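PDB 3O0F: putative metal-dependent phosphoesterase from Bifidobacterium adolescentis, which is a phosphoesterase that binds iron, zinc and AMP, and may act as a 5'-3' exonuclease on RNA and DNA. Local coordinates for residues D253-D261 against E273-I284; R107-V118 against T142-A150. All coordinates share one frame; numbering follows the deposited sequence.

Contacts 1 and 2 lie on opposite sides of the chain's centre, their own centres 30 Å apart and their nearest atoms about 10 Å apart, and they do not touch. The metal-bound active site of this PHP-family protein relates them. Contact 1 reaches it through D261, which binds one iron at the end of 253-261 together with H18, H20 and E75. Contact 2 approaches from the phosphate side: R110, R113 and R146 grip the AMP phosphate, and the R110 side chain comes within about 7 Å of the zinc and 8 Å of an iron. One contact thus supplies a metal ligand, the other much of the phosphate pocket.

Contact 1: residues D253-D261 against E273-I284; sequences DLLVTGGSD and ENLTDDDTVREI. With FE (Fe (III) ion), chain E.
In this PHP-domain fold of the TIM-barrel clan, the last strand of the sheet, 255-258, packs against loop 273-277 and the first turns of helix 278-287, leading into iron ligand D261. L255 carries the apolar end: its CD2 meets E283 CG at 3.6 Å, the side chains crossing at about a right angle, while CD1 rests on I284 CG1 at 3.9 Å. With OG1 turned beside the backbone N (chi1 -61°), T280 directs its methyl CG2 at V256 O and L255 CB. Its hydroxyl donates to D277 OD1 (2.7 Å), on the syn side but 35° out of the plane of the N-cap carboxylate. The same oxygen accepts T280 N, nearly along the C-O bond; together the two bonds hold the carboxylate in place. One water joins V256 N to T280 OG1, another V256 O to D277 N. Further along, T276 OG1 donates to G258 O at 2.8 Å, in the carbonyl plane and on a lone pair. At the glycines, CA-H...O contacts run from G258 CA to L275 O (3.5 Å), where a side chain would clash, and from G259 CA to N274 O (3.3 Å); both buried oxygens lack any other partner in the model. E273 lays CG against S260 CB, its carboxylate held by R235. D261 OD1 binds iron at 2.3 Å. Strand 229-233 hydrogen-bonds to 255-258, helix 239-252 packs on V256, and I17 of strand 15-19, the first strand, touches T257 and T276.

Contact 2: residues R107-V118 against T142-A150; sequences RAARLRRTKRMV and TTIGRPHIA. With AMP (adenosine monophosphate), chain B; EDO (1,2-ethanediol), chain H.
R110 NH1 donates to I144 O at 3.2 Å, a bent bond (143°) with the oxygen tilted out of the guanidinium plane, and so ties helix 107-118 to the turn before helix 146-150. The same arginine, extended from CG to NE, gives NH2 to AMP O1P at 2.9 Å and NH1 to O2P, while D51 pairs with NE. R113 doubles back along its chain to bring NH2 edge-on to O2P at 2.6 Å, and the selenium of M117 (a selenomethionine) lies over one face of its guanidinium, toward the rim. From the other segment R146 N reaches O2P and R146 NH1 points almost straight at O3P (2.7 Å, 173°). With an alanine in place of R110, AMP O1P and I144 O would probably lose these donors and D51 a positively charged mate. These donors make up much of the phosphate side of the AMP pocket in the PHP domain, with the backbone N of R146, near the start of helix 146-155, at O2P. G145 fits beside it, since a CB there would clash with O2P and R110 NH1. Apolar contacts continue along the helices, whose axes run at 32°. I149 puts CD1 against M117 CB and V118 CG2, both 3.8 Å, and runs antiparallel alongside T114, with CG1 near its CG2. I144 CG2 faces L111 CA at 3.7 Å. At the other end T143 CG2 packs on R110 CD (3.5 Å), and a water bridges R107 O and I144 N.

Contact 1: residues D253-D261 against E273-I284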
loop_
_atom_site.group_PDB
_atom_site.type_symbol
_atom_site.label_atom_id
_atom_site.label_comp_id
_atom_site.label_asym_id
_atom_site.label_seq_id
_atom_site.Cartn_x
_atom_site.Cartn_y
_atom_site.Cartn_z
ATOM N N ASP A 253 -8.010 10.730 -19.354
ATOM C CA ASP A 253 -8.891 9.611 -19.217
ATOM C C ASP A 253 -8.407 8.537 -18.232
ATOM O O ASP A 253 -8.536 7.356 -18.524
ATOM C CB ASP A 253 -9.062 8.981 -20.604
ATOM C CG ASP A 253 -10.478 8.623 -20.888
ATOM O OD1 ASP A 253 -11.281 9.570 -21.113
ATOM O OD2 ASP A 253 -10.771 7.407 -20.900
ATOM N N LEU A 254 -7.838 8.943 -17.094
ATOM C CA LEU A 254 -7.379 8.009 -16.111
ATOM C C LEU A 254 -8.524 7.598 -15.199
ATOM O O LEU A 254 -9.460 8.334 -14.967
ATOM C CB LEU A 254 -6.233 8.599 -15.281
ATOM C CG LEU A 254 -5.010 9.113 -16.044
ATOM C CD1 LEU A 254 -3.971 9.673 -15.086
ATOM C CD2 LEU A 254 -4.411 8.035 -16.982
ATOM N N LEU A 255 -8.394 6.427 -14.620
ATOM C CA LEU A 255 -9.250 6.002 -13.530
ATOM C C LEU A 255 -8.984 6.797 -12.234
ATOM O O LEU A 255 -7.852 7.184 -11.941
ATOM C CB LEU A 255 -9.011 4.510 -13.228
ATOM C CG LEU A 255 -9.170 3.586 -14.425
ATOM C CD1 LEU A 255 -8.664 2.201 -14.024
ATOM C CD2 LEU A 255 -10.657 3.656 -14.913
ATOM N N VAL A 256 -10.052 7.037 -11.470
ATOM C CA VAL A 256 -9.954 7.760 -10.211
ATOM C C VAL A 256 -10.401 6.803 -9.116
ATOM O O VAL A 256 -11.521 6.271 -9.187
ATOM C CB VAL A 256 -10.836 9.010 -10.241
ATOM C CG1 VAL A 256 -10.886 9.677 -8.841
ATOM C CG2 VAL A 256 -10.341 9.959 -11.322
ATOM N N THR A 257 -9.531 6.581 -8.138
ATOM C CA THR A 257 -9.782 5.646 -7.055
ATOM C C THR A 257 -9.789 6.330 -5.678
ATOM O O THR A 257 -9.459 7.511 -5.529
ATOM C CB THR A 257 -8.782 4.449 -7.088
ATOM O OG1 THR A 257 -7.479 4.835 -6.607
ATOM C CG2 THR A 257 -8.648 3.863 -8.505
ATOM N N GLY A 258 -10.282 5.585 -4.701
ATOM C CA GLY A 258 -10.272 5.973 -3.318
ATOM C C GLY A 258 -10.082 4.714 -2.466
ATOM O O GLY A 258 -10.399 3.587 -2.875
ATOM N N GLY A 259 -9.561 4.906 -1.268
ATOM C CA GLY A 259 -9.395 3.822 -0.334
ATOM C C GLY A 259 -9.016 4.375 1.026
ATOM O O GLY A 259 -8.663 5.538 1.137
ATOM N N SER A 260 -9.084 3.533 2.051
ATOM C CA SER A 260 -8.885 3.973 3.431
ATOM C C SER A 260 -7.433 3.971 3.859
ATOM O O SER A 260 -7.075 4.733 4.739
ATOM C CB SER A 260 -9.646 3.086 4.383
ATOM O OG SER A 260 -9.201 1.740 4.278
ATOM N N ASP A 261 -6.597 3.137 3.237
ATOM C CA ASP A 261 -5.283 2.828 3.771
ATOM C C ASP A 261 -5.419 2.236 5.186
ATOM O O ASP A 261 -4.617 2.508 6.053
ATOM C CB ASP A 261 -4.416 4.079 3.827
ATOM C CG ASP A 261 -3.058 3.852 3.280
ATOM O OD1 ASP A 261 -2.602 2.694 3.330
ATOM O OD2 ASP A 261 -2.479 4.814 2.763
ATOM N N GLU A 273 -13.440 4.364 4.897
ATOM C CA GLU A 273 -13.577 5.831 5.029
ATOM C C GLU A 273 -13.481 6.570 3.695
ATOM O O GLU A 273 -13.907 7.706 3.600
ATOM C CB GLU A 273 -12.521 6.415 5.980
ATOM C CG GLU A 273 -11.113 6.518 5.426
ATOM C CD GLU A 273 -10.069 7.045 6.457
ATOM O OE1 GLU A 273 -10.371 7.095 7.679
ATOM O OE2 GLU A 273 -8.920 7.348 6.042
ATOM N N ASN A 274 -12.833 5.965 2.701
ATOM C CA ASN A 274 -12.871 6.474 1.323
ATOM C C ASN A 274 -12.991 5.285 0.402
ATOM O O ASN A 274 -12.534 4.157 0.728
ATOM C CB ASN A 274 -11.600 7.301 0.944
ATOM C CG ASN A 274 -11.650 8.725 1.446
ATOM O OD1 ASN A 274 -10.815 9.137 2.288
ATOM N ND2 ASN A 274 -12.617 9.505 0.942
ATOM N N LEU A 275 -13.595 5.531 -0.753
ATOM C CA LEU A 275 -14.085 4.440 -1.586
ATOM C C LEU A 275 -13.847 4.684 -3.097
ATOM O O LEU A 275 -13.732 5.835 -3.541
ATOM C CB LEU A 275 -15.577 4.247 -1.326
ATOM C CG LEU A 275 -16.007 3.749 0.074
ATOM C CD1 LEU A 275 -17.531 3.836 0.244
ATOM C CD2 LEU A 275 -15.510 2.328 0.387
ATOM N N THR A 276 -13.830 3.579 -3.859
ATOM C CA THR A 276 -13.812 3.610 -5.311
ATOM C C THR A 276 -15.197 3.235 -5.805
ATOM O O THR A 276 -15.782 2.282 -5.299
ATOM C CB THR A 276 -12.760 2.625 -5.874
ATOM O OG1 THR A 276 -11.489 2.948 -5.334
ATOM C CG2 THR A 276 -12.668 2.730 -7.388
ATOM N N ASP A 277 -15.753 3.983 -6.765
ATOM C CA ASP A 277 -17.093 3.648 -7.247
ATOM C C ASP A 277 -17.067 2.340 -8.052
ATOM O O ASP A 277 -16.013 1.932 -8.532
ATOM C CB ASP A 277 -17.792 4.763 -7.995
ATOM C CG ASP A 277 -17.080 5.215 -9.258
ATOM O OD1 ASP A 277 -16.506 4.402 -10.013
ATOM O OD2 ASP A 277 -17.172 6.430 -9.531
ATOM N N ASP A 278 -18.220 1.691 -8.075
ATOM C CA ASP A 278 -18.470 0.453 -8.808
ATOM C C ASP A 278 -18.050 0.499 -10.261
ATOM O O ASP A 278 -17.437 -0.439 -10.752
ATOM C CB ASP A 278 -19.969 0.088 -8.739
ATOM C CG ASP A 278 -20.390 -0.395 -7.352
ATOM O OD1 ASP A 278 -19.547 -0.384 -6.430
ATOM O OD2 ASP A 278 -21.571 -0.770 -7.169
ATOM N N ASP A 279 -18.331 1.586 -10.952
ATOM C CA ASP A 279 -17.904 1.680 -12.350
ATOM C C ASP A 279 -16.415 1.605 -12.525
ATOM O O ASP A 279 -15.951 0.971 -13.467
ATOM C CB ASP A 279 -18.416 2.956 -13.028
ATOM C CG ASP A 279 -19.944 2.950 -13.179
ATOM O OD1 ASP A 279 -20.546 1.861 -13.034
ATOM O OD2 ASP A 279 -20.535 4.034 -13.409
ATOM N N THR A 280 -15.669 2.261 -11.651
ATOM C CA THR A 280 -14.226 2.293 -11.767
ATOM C C THR A 280 -13.675 0.911 -11.423
ATOM O O THR A 280 -12.765 0.438 -12.095
ATOM C CB THR A 280 -13.587 3.382 -10.861
ATOM O OG1 THR A 280 -14.070 4.664 -11.258
ATOM C CG2 THR A 280 -12.076 3.363 -10.980
ATOM N N VAL A 281 -14.267 0.228 -10.447
ATOM C CA VAL A 281 -13.810 -1.171 -10.119
ATOM C C VAL A 281 -14.101 -2.092 -11.275
ATOM O O VAL A 281 -13.254 -2.874 -11.686
ATOM C CB VAL A 281 -14.424 -1.702 -8.835
ATOM C CG1 VAL A 281 -14.075 -3.142 -8.588
ATOM C CG2 VAL A 281 -13.986 -0.852 -7.638
ATOM N N ARG A 282 -15.288 -1.968 -11.866
ATOM C CA ARG A 282 -15.599 -2.715 -13.108
ATOM C C ARG A 282 -14.516 -2.606 -14.125
ATOM O O ARG A 282 -14.041 -3.605 -14.695
ATOM C CB ARG A 282 -16.908 -2.223 -13.741
ATOM C CG ARG A 282 -17.978 -3.180 -13.679
ATOM C CD ARG A 282 -19.197 -2.726 -14.463
ATOM N NE ARG A 282 -20.341 -3.131 -13.694
ATOM C CZ ARG A 282 -21.047 -2.356 -12.872
ATOM N NH1 ARG A 282 -20.821 -1.051 -12.757
ATOM N NH2 ARG A 282 -22.048 -2.906 -12.203
ATOM N N GLU A 283 -14.107 -1.387 -14.356
ATOM C CA GLU A 283 -13.078 -1.105 -15.329
ATOM C C GLU A 283 -11.725 -1.683 -14.914
ATOM O O GLU A 283 -10.995 -2.189 -15.756
ATOM C CB GLU A 283 -13.028 0.401 -15.613
ATOM C CG GLU A 283 -12.094 0.853 -16.756
ATOM C CD GLU A 283 -12.311 0.165 -18.126
ATOM O OE1 GLU A 283 -13.426 -0.318 -18.447
ATOM O OE2 GLU A 283 -11.326 0.134 -18.908
ATOM N N ILE A 284 -11.387 -1.662 -13.635
ATOM C CA ILE A 284 -10.143 -2.291 -13.209
ATOM C C ILE A 284 -10.146 -3.793 -13.542
ATOM O O ILE A 284 -9.125 -4.388 -13.983
ATOM C CB ILE A 284 -9.889 -2.066 -11.706
ATOM C CG1 ILE A 284 -9.636 -0.572 -11.419
ATOM C CG2 ILE A 284 -8.668 -2.925 -11.210
ATOM C CD1 ILE A 284 -9.528 -0.213 -9.921
HETATM FE FE FE E . -1.109 1.913 1.789
HETATM O O HOH W 1 -12.597 6.393 -12.551
HETATM O O HOH W 2 -13.959 6.196 -7.856
HETATM O O HOH W 3 -0.597 3.890 1.383
#

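Contact 2: residues R107-V118 against T142-A150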
loop_
_atom_site.group_PDB
_atom_site.type_symbol
_atom_site.label_atom_id
_atom_site.label_comp_id
_atom_site.label_asym_id
_atom_site.label_seq_id
_atom_site.Cartn_x
_atom_site.Cartn_y
_atom_site.Cartn_z
ATOM N N ARG A 107 11.737 -6.962 -0.813
ATOM C CA ARG A 107 11.577 -7.535 0.520
ATOM C C ARG A 107 12.939 -7.810 1.168
ATOM O O ARG A 107 13.095 -7.539 2.355
ATOM C CB ARG A 107 10.679 -8.784 0.517
ATOM C CG ARG A 107 9.203 -8.514 0.113
ATOM C CD ARG A 107 8.315 -9.658 0.554
ATOM N NE ARG A 107 8.639 -10.850 -0.223
ATOM C CZ ARG A 107 8.157 -11.162 -1.421
ATOM N NH1 ARG A 107 7.226 -10.413 -2.045
ATOM N NH2 ARG A 107 8.596 -12.263 -1.997
ATOM N N ALA A 108 13.922 -8.298 0.396
ATOM C CA ALA A 108 15.263 -8.550 0.936
ATOM C C ALA A 108 15.958 -7.222 1.280
ATOM O O ALA A 108 16.618 -7.100 2.331
ATOM C CB ALA A 108 16.134 -9.442 -0.062
ATOM N N ALA A 109 15.830 -6.216 0.412
ATOM C CA ALA A 109 16.382 -4.885 0.695
ATOM C C ALA A 109 15.744 -4.264 1.976
ATOM O O ALA A 109 16.451 -3.740 2.858
ATOM C CB ALA A 109 16.191 -3.943 -0.551
ATOM N N ARG A 110 14.415 -4.335 2.079
ATOM C CA ARG A 110 13.660 -3.995 3.321
ATOM C C ARG A 110 14.150 -4.717 4.605
ATOM O O ARG A 110 14.352 -4.098 5.645
ATOM C CB ARG A 110 12.176 -4.305 3.156
ATOM C CG ARG A 110 11.400 -3.279 2.351
ATOM C CD ARG A 110 9.912 -3.701 2.240
ATOM N NE ARG A 110 9.090 -2.546 1.863
ATOM C CZ ARG A 110 8.804 -1.520 2.670
ATOM N NH1 ARG A 110 9.224 -1.495 3.927
ATOM N NH2 ARG A 110 8.073 -0.506 2.221
ATOM N N LEU A 111 14.338 -6.017 4.516
ATOM C CA LEU A 111 14.835 -6.787 5.638
ATOM C C LEU A 111 16.215 -6.287 6.092
ATOM O O LEU A 111 16.444 -6.076 7.289
ATOM C CB LEU A 111 14.958 -8.254 5.256
ATOM C CG LEU A 111 15.293 -9.210 6.399
ATOM C CD1 LEU A 111 14.212 -9.051 7.449
ATOM C CD2 LEU A 111 15.403 -10.678 5.933
ATOM N N ARG A 112 17.104 -6.109 5.124
ATOM C CA ARG A 112 18.466 -5.688 5.374
ATOM C C ARG A 112 18.511 -4.316 6.025
ATOM O O ARG A 112 19.219 -4.103 7.003
ATOM C CB ARG A 112 19.213 -5.637 4.048
ATOM C CG ARG A 112 20.704 -5.629 4.198
ATOM C CD ARG A 112 21.388 -5.749 2.852
ATOM N NE ARG A 112 21.901 -4.465 2.411
ATOM C CZ ARG A 112 22.963 -3.881 2.951
ATOM N NH1 ARG A 112 23.599 -4.472 3.950
ATOM N NH2 ARG A 112 23.384 -2.713 2.498
ATOM N N ARG A 113 17.736 -3.398 5.454
ATOM C CA ARG A 113 17.624 -2.032 5.917
ATOM C C ARG A 113 17.045 -1.940 7.335
ATOM O O ARG A 113 17.464 -1.104 8.161
ATOM C CB ARG A 113 16.658 -1.321 4.965
ATOM C CG ARG A 113 16.709 0.166 4.879
ATOM C CD ARG A 113 15.748 0.922 5.803
ATOM N NE ARG A 113 14.413 0.384 5.937
ATOM C CZ ARG A 113 13.282 1.101 5.936
ATOM N NH1 ARG A 113 13.253 2.422 5.775
ATOM N NH2 ARG A 113 12.143 0.460 6.081
ATOM N N THR A 114 16.021 -2.752 7.580
ATOM C CA THR A 114 15.239 -2.641 8.799
ATOM C C THR A 114 16.076 -3.216 9.945
ATOM O O THR A 114 16.079 -2.669 11.038
ATOM C CB THR A 114 13.835 -3.288 8.614
ATOM O OG1 THR A 114 13.121 -2.575 7.580
ATOM C CG2 THR A 114 12.999 -3.212 9.898
ATOM N N LYS A 115 16.842 -4.264 9.656
ATOM C CA LYS A 115 17.813 -4.801 10.610
ATOM C C LYS A 115 18.853 -3.739 10.977
ATOM O O LYS A 115 19.166 -3.560 12.136
ATOM C CB LYS A 115 18.547 -6.008 10.034
ATOM C CG LYS A 115 17.789 -7.302 10.055
ATOM C CD LYS A 115 18.650 -8.447 9.473
ATOM C CE LYS A 115 18.072 -9.826 9.796
ATOM N NZ LYS A 115 18.498 -10.857 8.800
ATOM N N ARG A 116 19.382 -3.024 9.987
ATOM C CA ARG A 116 20.454 -2.048 10.266
ATOM C C ARG A 116 19.898 -0.902 11.090
ATOM O O ARG A 116 20.563 -0.421 11.981
ATOM C CB ARG A 116 21.133 -1.541 8.985
ATOM C CG ARG A 116 22.253 -2.483 8.469
ATOM C CD ARG A 116 22.943 -1.982 7.187
ATOM N NE ARG A 116 22.044 -2.047 6.025
ATOM C CZ ARG A 116 21.849 -1.071 5.127
ATOM N NH1 ARG A 116 22.523 0.084 5.214
ATOM N NH2 ARG A 116 20.975 -1.257 4.120
HETATM N N MSE A 117 18.653 -0.515 10.823
HETATM C CA MSE A 117 17.959 0.467 11.657
HETATM C C MSE A 117 17.788 0.022 13.084
HETATM O O MSE A 117 17.963 0.827 13.979
HETATM C CB MSE A 117 16.590 0.793 11.092
HETATM C CG MSE A 117 16.663 1.763 9.965
HETATM SE SE MSE A 117 14.926 2.476 9.502
HETATM C CE MSE A 117 14.315 3.260 11.219
ATOM N N VAL A 118 17.409 -1.248 13.300
ATOM C CA VAL A 118 17.231 -1.750 14.655
ATOM C C VAL A 118 18.616 -1.826 15.352
ATOM O O VAL A 118 18.733 -1.533 16.533
ATOM C CB VAL A 118 16.458 -3.094 14.678
ATOM C CG1 VAL A 118 16.323 -3.600 16.095
ATOM C CG2 VAL A 118 15.077 -2.925 14.072
ATOM N N THR A 142 5.591 -12.056 5.899
ATOM C CA THR A 142 5.309 -10.669 6.171
ATOM C C THR A 142 6.404 -9.788 5.561
ATOM O O THR A 142 7.576 -10.014 5.782
ATOM C CB THR A 142 5.225 -10.380 7.692
ATOM O OG1 THR A 142 4.058 -11.020 8.258
ATOM C CG2 THR A 142 5.166 -8.875 7.970
ATOM N N THR A 143 5.994 -8.785 4.799
ATOM C CA THR A 143 6.881 -7.717 4.310
ATOM C C THR A 143 7.185 -6.729 5.429
ATOM O O THR A 143 6.301 -5.994 5.877
ATOM C CB THR A 143 6.214 -6.924 3.189
ATOM O OG1 THR A 143 5.872 -7.794 2.105
ATOM C CG2 THR A 143 7.137 -5.796 2.686
ATOM N N ILE A 144 8.454 -6.679 5.846
ATOM C CA ILE A 144 8.859 -5.933 7.029
ATOM C C ILE A 144 9.194 -4.475 6.698
ATOM O O ILE A 144 9.633 -4.149 5.600
ATOM C CB ILE A 144 10.110 -6.564 7.623
ATOM C CG1 ILE A 144 10.263 -6.215 9.114
ATOM C CG2 ILE A 144 11.344 -6.103 6.820
ATOM C CD1 ILE A 144 11.330 -7.064 9.855
ATOM N N GLY A 145 9.041 -3.594 7.673
ATOM C CA GLY A 145 9.487 -2.227 7.497
ATOM C C GLY A 145 9.452 -1.485 8.811
ATOM O O GLY A 145 9.433 -2.096 9.879
ATOM N N ARG A 146 9.437 -0.156 8.731
ATOM C CA ARG A 146 9.396 0.680 9.949
ATOM C C ARG A 146 8.203 0.447 10.874
ATOM O O ARG A 146 8.363 0.559 12.095
ATOM C CB ARG A 146 9.567 2.163 9.601
ATOM C CG ARG A 146 11.016 2.513 9.218
ATOM C CD ARG A 146 11.051 3.598 8.184
ATOM N NE ARG A 146 10.536 4.851 8.673
ATOM C CZ ARG A 146 9.808 5.726 7.983
ATOM N NH1 ARG A 146 9.419 5.501 6.744
ATOM N NH2 ARG A 146 9.423 6.843 8.581
ATOM N N PRO A 147 7.005 0.140 10.342
ATOM C CA PRO A 147 5.912 -0.106 11.287
ATOM C C PRO A 147 6.155 -1.189 12.328
ATOM O O PRO A 147 5.670 -1.057 13.437
ATOM C CB PRO A 147 4.752 -0.515 10.378
ATOM C CG PRO A 147 4.986 0.240 9.154
ATOM C CD PRO A 147 6.492 0.168 8.953
ATOM N N HIS A 148 6.887 -2.238 11.963
ATOM C CA HIS A 148 7.231 -3.300 12.868
ATOM C C HIS A 148 8.241 -2.860 13.921
ATOM O O HIS A 148 8.171 -3.316 15.045
ATOM C CB HIS A 148 7.732 -4.533 12.096
ATOM C CG HIS A 148 6.757 -5.000 11.062
ATOM N ND1 HIS A 148 6.822 -4.594 9.751
ATOM C CD2 HIS A 148 5.648 -5.764 11.165
ATOM C CE1 HIS A 148 5.791 -5.085 9.089
ATOM N NE2 HIS A 148 5.081 -5.828 9.922
ATOM N N ILE A 149 9.166 -1.980 13.552
ATOM C CA ILE A 149 10.011 -1.305 14.523
ATOM C C ILE A 149 9.160 -0.448 15.466
ATOM O O ILE A 149 9.309 -0.526 16.683
ATOM C CB ILE A 149 11.081 -0.374 13.886
ATOM C CG1 ILE A 149 11.952 -1.108 12.862
ATOM C CG2 ILE A 149 11.980 0.237 14.993
ATOM C CD1 ILE A 149 13.088 -0.238 12.273
ATOM N N ALA A 150 8.287 0.393 14.915
ATOM C CA ALA A 150 7.417 1.230 15.760
ATOM C C ALA A 150 6.641 0.364 16.731
ATOM O O ALA A 150 6.613 0.649 17.922
ATOM C CB ALA A 150 6.462 2.075 14.902
HETATM P P AMP B . 8.953 1.981 5.386
HETATM O O1P AMP B . 8.417 1.696 4.031
HETATM O O2P AMP B . 9.528 0.720 5.977
HETATM O O3P AMP B . 9.886 3.191 5.467
HETATM O "O5'" AMP B . 7.687 2.341 6.304
HETATM C "C5'" AMP B . 6.961 3.523 6.072
HETATM C "C4'" AMP B . 5.513 3.139 6.026
HETATM O "O4'" AMP B . 4.953 2.920 7.349
HETATM C "C3'" AMP B . 4.688 4.229 5.352
HETATM O "O3'" AMP B . 4.301 3.775 4.061
HETATM C "C2'" AMP B . 3.492 4.236 6.289
HETATM O "O2'" AMP B . 2.331 5.047 6.110
HETATM C "C1'" AMP B . 3.540 2.995 7.169
HETATM N N9 AMP B . 2.781 3.144 8.425
HETATM C C8 AMP B . 2.034 2.184 8.976
HETATM N N7 AMP B . 1.478 2.626 10.124
HETATM C C5 AMP B . 1.873 3.894 10.316
HETATM C C6 AMP B . 1.646 4.940 11.328
HETATM N N6 AMP B . 0.842 4.722 12.419
HETATM N N1 AMP B . 2.280 6.116 11.140
HETATM C C2 AMP B . 3.081 6.375 10.092
HETATM N N3 AMP B . 3.323 5.471 9.133
HETATM C C4 AMP B . 2.747 4.239 9.188
HETATM C C1 EDO H . 5.544 -1.183 5.681
HETATM O O1 EDO H . 6.568 -0.548 4.913
HETATM C C2 EDO H . 6.003 -2.561 6.140
HETATM O O2 EDO H . 5.730 -3.484 5.073
HETATM O O HOH W 4 10.486 -7.853 3.948
#